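Local coordinates for C2 domain protein (Ramazzottius varieornatus, PDB 7DF2), which is a C2 domain protein specific to tardigrades that binds calcium ions, at residues 82-86 with 128-132; 75-80 with 198-202. All blocks are in the same frame, centred on the assembly; numbering follows the deposited sequence.

Contact 1: 82-86 with 128-132; sequences NNDFG and MRVRA
A cation-pi contact between Phe85 and Arg129 ties the loop after strand 70-77 to a central strand of the C2-domain beta-sandwich. The guanidinium group meets the ring end-on: NH1 stands over the middle of one face, 3.3 Å above the plane, and CZ lies 4.5 Å from the ring centroid, almost exactly on the ring normal. With the two planes 88° apart, the approach is perpendicular and brings an amino group to the pi cloud rather than laying two flat groups together. The aliphatic part of the arginine also takes part, its CB passing 3.8 Å from CE1 of the ring. Because the chain is extended from CG to NE, it runs past CE1 of the ring until the head group reaches the loop backbone.

There NH2 donates to the carbonyl oxygen of Asn83 at 2.9 Å, from outside the carbonyl plane and with a bent N-H...O angle of 149°. The same oxygen accepts a hydrogen bond from a water at 2.7 Å, and that water in turn accepts from Arg129 NH1, so one carbonyl is gripped both directly and through solvent. NH2 has a further acceptor in the carbonyl of Lys80, while NE forms a salt bridge with Asp77; together these bonds should fix the rotation of the guanidinium and hold NH1 over the phenyl ring. The side-chain amide of Asn83 donates instead to the carbonyl of Asp88.

Strand 121-136, which carries Arg129, pairs antiparallel with strands 70-77 and 139-150. Phe85 also packs on Asn145 and Lys147 of strand 139-150, and on Tyr92 and Tyr95 farther along its own loop.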
ATOM      1  N   ASN A  82      -5.520   7.297  -9.584  1.00 33.02           N
ATOM      2  CA  ASN A  82      -5.348   8.738  -9.580  1.00 36.00           C
ATOM      3  C   ASN A  82      -6.335   9.450  -8.671  1.00 37.20           C
ATOM      4  O   ASN A  82      -6.230  10.669  -8.508  1.00 41.20           O
ATOM      5  CB  ASN A  82      -5.465   9.272 -11.002  1.00 36.55           C
ATOM      6  CG  ASN A  82      -4.380   8.741 -11.904  1.00 36.74           C
ATOM      7  OD1 ASN A  82      -3.206   8.708 -11.529  1.00 39.78           O
ATOM      8  ND2 ASN A  82      -4.766   8.300 -13.093  1.00 40.00           N
ATOM      9  N   ASN A  83      -7.269   8.726  -8.063  1.00 31.49           N
ATOM     10  CA  ASN A  83      -8.298   9.351  -7.249  1.00 28.11           C
ATOM     11  C   ASN A  83      -7.809   9.577  -5.825  1.00 38.31           C
ATOM     12  O   ASN A  83      -6.845   8.958  -5.363  1.00 34.53           O
ATOM     13  CB  ASN A  83      -9.572   8.513  -7.224  1.00 34.37           C
ATOM     14  CG  ASN A  83     -10.331   8.571  -8.530  1.00 39.94           C
ATOM     15  OD1 ASN A  83      -9.789   8.967  -9.552  1.00 44.73           O
ATOM     16  ND2 ASN A  83     -11.596   8.180  -8.496  1.00 42.71           N
ATOM     17  N   ASP A  84      -8.503  10.474  -5.126  1.00 31.75           N
ATOM     18  CA  ASP A  84      -8.137  10.817  -3.760  1.00 32.69           C
ATOM     19  C   ASP A  84      -8.241   9.603  -2.844  1.00 30.22           C
ATOM     20  O   ASP A  84      -9.017   8.675  -3.089  1.00 33.81           O
ATOM     21  CB  ASP A  84      -9.052  11.916  -3.220  1.00 35.01           C
ATOM     22  CG  ASP A  84      -8.765  13.267  -3.826  1.00 53.42           C
ATOM     23  OD1 ASP A  84      -9.604  14.174  -3.645  1.00 53.62           O
ATOM     24  OD2 ASP A  84      -7.708  13.423  -4.475  1.00 46.50           O
ATOM     25  N   PHE A  85      -7.461   9.635  -1.763  1.00 30.29           N
ATOM     26  CA  PHE A  85      -7.621   8.649  -0.706  1.00 26.79           C
ATOM     27  C   PHE A  85      -9.022   8.743  -0.115  1.00 30.13           C
ATOM     28  O   PHE A  85      -9.614   9.824  -0.027  1.00 30.39           O
ATOM     29  CB  PHE A  85      -6.566   8.858   0.379  1.00 24.86           C
ATOM     30  CG  PHE A  85      -5.276   8.149   0.101  1.00 25.46           C
ATOM     31  CD1 PHE A  85      -5.086   6.846   0.534  1.00 23.76           C
ATOM     32  CD2 PHE A  85      -4.256   8.783  -0.595  1.00 25.98           C
ATOM     33  CE1 PHE A  85      -3.902   6.184   0.286  1.00 24.49           C
ATOM     34  CE2 PHE A  85      -3.062   8.122  -0.860  1.00 22.38           C
ATOM     35  CZ  PHE A  85      -2.886   6.825  -0.421  1.00 22.34           C
ATOM     36  N   GLY A  86      -9.556   7.594   0.291  1.00 23.76           N
ATOM     37  CA  GLY A  86     -10.911   7.548   0.797  1.00 28.84           C
ATOM     38  C   GLY A  86     -11.909   7.105  -0.256  1.00 35.87           C
ATOM     39  O   GLY A  86     -11.556   6.378  -1.194  1.00 30.65           O
ATOM     40  N   MET A 128      -0.246   1.292  -5.144  1.00 19.62           N
ATOM     41  CA  MET A 128      -0.076   0.718  -3.814  1.00 19.82           C
ATOM     42  C   MET A 128      -0.460   1.795  -2.805  1.00 20.05           C
ATOM     43  O   MET A 128       0.114   2.889  -2.826  1.00 22.46           O
ATOM     44  CB  MET A 128       1.366   0.261  -3.615  1.00 17.50           C
ATOM     45  CG  MET A 128       1.745  -0.903  -4.518  1.00 21.05           C
ATOM     46  SD  MET A 128       3.421  -1.479  -4.199  1.00 27.05           S
ATOM     47  CE  MET A 128       4.420  -0.248  -5.021  1.00 25.87           C
ATOM     48  N   ARG A 129      -1.461   1.512  -1.969  1.00 17.64           N
ATOM     49  CA  ARG A 129      -1.999   2.491  -1.027  1.00 15.65           C
ATOM     50  C   ARG A 129      -1.746   2.003   0.392  1.00 19.60           C
ATOM     51  O   ARG A 129      -2.009   0.839   0.705  1.00 18.75           O
ATOM     52  CB  ARG A 129      -3.504   2.716  -1.239  1.00 17.25           C
ATOM     53  CG  ARG A 129      -3.858   3.390  -2.556  1.00 20.97           C
ATOM     54  CD  ARG A 129      -5.333   3.779  -2.560  1.00 21.81           C
ATOM     55  NE  ARG A 129      -5.709   4.412  -3.819  1.00 26.73           N
ATOM     56  CZ  ARG A 129      -5.653   5.720  -4.046  1.00 30.61           C
ATOM     57  NH1 ARG A 129      -5.236   6.555  -3.096  1.00 25.50           N
ATOM     58  NH2 ARG A 129      -6.019   6.197  -5.228  1.00 26.69           N
ATOM     59  N   VAL A 130      -1.249   2.893   1.253  1.00 17.08           N
ATOM     60  CA  VAL A 130      -1.080   2.599   2.672  1.00 18.37           C
ATOM     61  C   VAL A 130      -1.619   3.781   3.459  1.00 15.60           C
ATOM     62  O   VAL A 130      -1.393   4.940   3.091  1.00 17.66           O
ATOM     63  CB  VAL A 130       0.397   2.345   3.056  1.00 16.27           C
ATOM     64  CG1 VAL A 130       0.548   2.163   4.570  1.00 18.18           C
ATOM     65  CG2 VAL A 130       0.951   1.122   2.330  1.00 18.07           C
ATOM     66  N   ARG A 131      -2.344   3.493   4.529  1.00 15.70           N
ATOM     67  CA  ARG A 131      -2.760   4.539   5.456  1.00 18.84           C
ATOM     68  C   ARG A 131      -2.314   4.168   6.861  1.00 19.36           C
ATOM     69  O   ARG A 131      -2.521   3.034   7.315  1.00 18.07           O
ATOM     70  CB  ARG A 131      -4.274   4.761   5.412  1.00 17.14           C
ATOM     71  CG  ARG A 131      -4.782   5.741   6.501  1.00 17.95           C
ATOM     72  CD  ARG A 131      -6.274   6.018   6.283  1.00 24.02           C
ATOM     73  NE  ARG A 131      -6.853   6.872   7.312  1.00 28.61           N
ATOM     74  CZ  ARG A 131      -6.843   8.202   7.270  1.00 27.62           C
ATOM     75  NH1 ARG A 131      -6.281   8.832   6.252  1.00 28.56           N
ATOM     76  NH2 ARG A 131      -7.401   8.901   8.248  1.00 30.63           N
ATOM     77  N   ALA A 132      -1.701   5.122   7.551  1.00 19.76           N
ATOM     78  CA  ALA A 132      -1.267   4.927   8.924  1.00 16.86           C
ATOM     79  C   ALA A 132      -1.930   5.971   9.806  1.00 17.32           C
ATOM     80  O   ALA A 132      -1.911   7.161   9.483  1.00 19.71           O
ATOM     81  CB  ALA A 132       0.261   5.026   9.044  1.00 16.51           C
TER
HETATM   82  O   HOH W   1      -4.543   9.262  -3.897  1.00 29.10           O

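Contact 2: 75-80 with 198-202; sequences FIDTEK and PSSNG
Asn201, in the C-terminal segment, docks on the Asx turn that Asp77 forms at the end of strand 70-77, in the C2 beta-sandwich. Its CB lies 3.4 Å from Glu79 OE1, and from CG outward the amide is stacked on the Glu79 carboxylate, the planes only 11° apart. OD1 reaches the edge of the Phe75 ring, 3.4 Å from CE2, and also accepts from Arg116. ND2, at the other tip, donates to Asp77 OD1 at 2.7 Å in a nearly straight bond (173°), coming from above the carboxylate plane.

That oxygen also accepts from the backbone N of Glu79 and of Lys80, reached because CG of Asp77 is anti to its own N (chi1 -177°). An alanine here would remove the carboxylate and is likely to leave the Asn201 amide less firmly oriented, the turn freer to move and Arg129 without its salt-bridge partner.

Glu79, salt-bridged to Arg116, receives the backbone N of Asn201 on OE2 at 3.1 Å. A water donates to both this OE2 and the carbonyl oxygen of Ser199, 2.9 Å from the latter.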
ATOM      1  N   PHE A  75      -3.738  -1.551   0.639  1.00 18.48           N
ATOM      2  CA  PHE A  75      -4.615  -1.981  -0.445  1.00 20.12           C
ATOM      3  C   PHE A  75      -3.878  -1.838  -1.771  1.00 21.12           C
ATOM      4  O   PHE A  75      -3.145  -0.865  -1.969  1.00 19.79           O
ATOM      5  CB  PHE A  75      -5.900  -1.142  -0.441  1.00 18.39           C
ATOM      6  CG  PHE A  75      -6.970  -1.652  -1.374  1.00 22.42           C
ATOM      7  CD1 PHE A  75      -7.812  -2.685  -0.981  1.00 25.39           C
ATOM      8  CD2 PHE A  75      -7.141  -1.085  -2.629  1.00 24.66           C
ATOM      9  CE1 PHE A  75      -8.811  -3.146  -1.830  1.00 27.33           C
ATOM     10  CE2 PHE A  75      -8.134  -1.544  -3.481  1.00 24.92           C
ATOM     11  CZ  PHE A  75      -8.964  -2.578  -3.078  1.00 22.42           C
ATOM     12  N   ILE A  76      -4.069  -2.805  -2.673  1.00 17.66           N
ATOM     13  CA  ILE A  76      -3.561  -2.704  -4.040  1.00 18.71           C
ATOM     14  C   ILE A  76      -4.703  -2.160  -4.892  1.00 21.35           C
ATOM     15  O   ILE A  76      -5.707  -2.855  -5.103  1.00 22.07           O
ATOM     16  CB  ILE A  76      -3.079  -4.066  -4.570  1.00 18.34           C
ATOM     17  CG1 ILE A  76      -1.914  -4.604  -3.738  1.00 20.63           C
ATOM     18  CG2 ILE A  76      -2.693  -3.955  -6.027  1.00 19.16           C
ATOM     19  CD1 ILE A  76      -1.655  -6.125  -3.938  1.00 21.39           C
ATOM     20  N   ASP A  77      -4.561  -0.919  -5.382  1.00 20.72           N
ATOM     21  CA  ASP A  77      -5.643  -0.221  -6.088  1.00 22.10           C
ATOM     22  C   ASP A  77      -5.448  -0.362  -7.598  1.00 24.94           C
ATOM     23  O   ASP A  77      -4.724   0.419  -8.222  1.00 24.92           O
ATOM     24  CB  ASP A  77      -5.690   1.248  -5.671  1.00 24.31           C
ATOM     25  CG  ASP A  77      -6.851   2.006  -6.316  1.00 29.33           C
ATOM     26  OD1 ASP A  77      -7.654   1.377  -7.053  1.00 24.38           O
ATOM     27  OD2 ASP A  77      -6.954   3.229  -6.073  1.00 27.58           O
ATOM     28  N   THR A  78      -6.141  -1.325  -8.195  1.00 23.01           N
ATOM     29  CA  THR A  78      -6.042  -1.548  -9.629  1.00 27.03           C
ATOM     30  C   THR A  78      -7.038  -0.729 -10.439  1.00 31.21           C
ATOM     31  O   THR A  78      -7.001  -0.793 -11.674  1.00 32.05           O
ATOM     32  CB  THR A  78      -6.262  -3.029  -9.939  1.00 21.31           C
ATOM     33  OG1 THR A  78      -7.527  -3.430  -9.403  1.00 25.40           O
ATOM     34  CG2 THR A  78      -5.124  -3.880  -9.328  1.00 23.28           C
ATOM     35  N   GLU A  79      -7.917   0.026  -9.789  1.00 28.96           N
ATOM     36  CA  GLU A  79      -9.048   0.661 -10.458  1.00 33.16           C
ATOM     37  C   GLU A  79      -9.019   2.182 -10.432  1.00 33.41           C
ATOM     38  O   GLU A  79      -9.381   2.816 -11.429  1.00 32.93           O
ATOM     39  CB  GLU A  79     -10.368   0.184  -9.831  1.00 30.81           C
ATOM     40  CG  GLU A  79     -10.536  -1.327  -9.745  1.00 34.37           C
ATOM     41  CD  GLU A  79     -11.858  -1.714  -9.101  1.00 43.55           C
ATOM     42  OE1 GLU A  79     -12.702  -0.816  -8.902  1.00 51.84           O
ATOM     43  OE2 GLU A  79     -12.060  -2.907  -8.794  1.00 50.89           O
ATOM     44  N   LYS A  80      -8.609   2.800  -9.323  1.00 26.90           N
ATOM     45  CA  LYS A  80      -8.702   4.259  -9.178  1.00 27.00           C
ATOM     46  C   LYS A  80      -7.380   4.891  -8.733  1.00 27.18           C
ATOM     47  O   LYS A  80      -7.343   5.675  -7.780  1.00 31.57           O
ATOM     48  CB  LYS A  80      -9.825   4.602  -8.202  1.00 30.32           C
ATOM     49  CG  LYS A  80     -11.180   4.005  -8.568  1.00 36.54           C
ATOM     50  CD  LYS A  80     -11.807   4.767  -9.731  1.00 44.00           C
ATOM     51  CE  LYS A  80     -13.310   4.525  -9.854  1.00 57.28           C
ATOM     52  NZ  LYS A  80     -13.845   5.018 -11.165  1.00 65.25           N
ATOM     53  N   PRO A 198     -11.532 -12.877  -8.674  1.00 33.14           N
ATOM     54  CA  PRO A 198     -12.263 -11.608  -8.796  1.00 39.90           C
ATOM     55  C   PRO A 198     -12.078 -10.735  -7.564  1.00 35.90           C
ATOM     56  O   PRO A 198     -11.839 -11.222  -6.456  1.00 44.91           O
ATOM     57  CB  PRO A 198     -13.728 -12.045  -8.947  1.00 36.00           C
ATOM     58  CG  PRO A 198     -13.676 -13.509  -9.306  1.00 36.58           C
ATOM     59  CD  PRO A 198     -12.438 -14.041  -8.654  1.00 38.48           C
ATOM     60  N   SER A 199     -12.201  -9.426  -7.772  1.00 39.68           N
ATOM     61  CA  SER A 199     -11.987  -8.449  -6.712  1.00 40.10           C
ATOM     62  C   SER A 199     -12.686  -7.151  -7.099  1.00 44.98           C
ATOM     63  O   SER A 199     -13.065  -6.947  -8.254  1.00 50.73           O
ATOM     64  CB  SER A 199     -10.497  -8.199  -6.476  1.00 38.30           C
ATOM     65  OG  SER A 199      -9.924  -7.575  -7.613  1.00 34.23           O
ATOM     66  N   SER A 200     -12.830  -6.265  -6.114  1.00 39.39           N
ATOM     67  CA  SER A 200     -13.431  -4.959  -6.342  1.00 43.81           C
ATOM     68  C   SER A 200     -12.866  -3.961  -5.340  1.00 45.54           C
ATOM     69  O   SER A 200     -12.525  -4.316  -4.208  1.00 42.84           O
ATOM     70  CB  SER A 200     -14.957  -5.006  -6.210  1.00 48.73           C
ATOM     71  OG  SER A 200     -15.331  -5.539  -4.951  1.00 62.04           O
ATOM     72  N   ASN A 201     -12.774  -2.703  -5.770  1.00 38.64           N
ATOM     73  CA  ASN A 201     -12.498  -1.634  -4.817  1.00 43.71           C
ATOM     74  C   ASN A 201     -13.675  -1.408  -3.877  1.00 54.02           C
ATOM     75  O   ASN A 201     -13.498  -0.782  -2.829  1.00 43.85           O
ATOM     76  CB  ASN A 201     -12.168  -0.324  -5.540  1.00 37.58           C
ATOM     77  CG  ASN A 201     -10.736  -0.273  -6.047  1.00 41.54           C
ATOM     78  OD1 ASN A 201     -10.107  -1.304  -6.278  1.00 40.52           O
ATOM     79  ND2 ASN A 201     -10.216   0.935  -6.226  1.00 36.26           N
ATOM     80  N   GLY A 202     -14.862  -1.910  -4.230  1.00 50.08           N
ATOM     81  CA  GLY A 202     -16.059  -1.706  -3.438  1.00 54.23           C
ATOM     82  C   GLY A 202     -16.322  -0.241  -3.163  1.00 62.17           C
ATOM     83  O   GLY A 202     -16.305   0.176  -2.001  1.00 66.39           O
TER
HETATM   84  O   HOH W   2     -11.274  -5.596 -10.073  1.00 46.37           O

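In the fold
The centres of contact 1 and contact 2 lie about 11 Å apart, and the two meet directly where Arg129 NE of contact 1 forms a 2.8 Å salt bridge with Asp77 OD2 of contact 2. Arg129 N also probably hydrogen-bonds to Phe75 O at 2.9 Å, as part of the pairing between neighbouring strands 121-136 and 70-77. Along the chain, contact 1 is nested within the loop closed by 75-80 and 198-202. Both contacts are away from the calcium sites, although the same strands lead there: Asp134 and Asp136 lie farther along strand 121-136, and Asp69 immediately precedes strand 70-77.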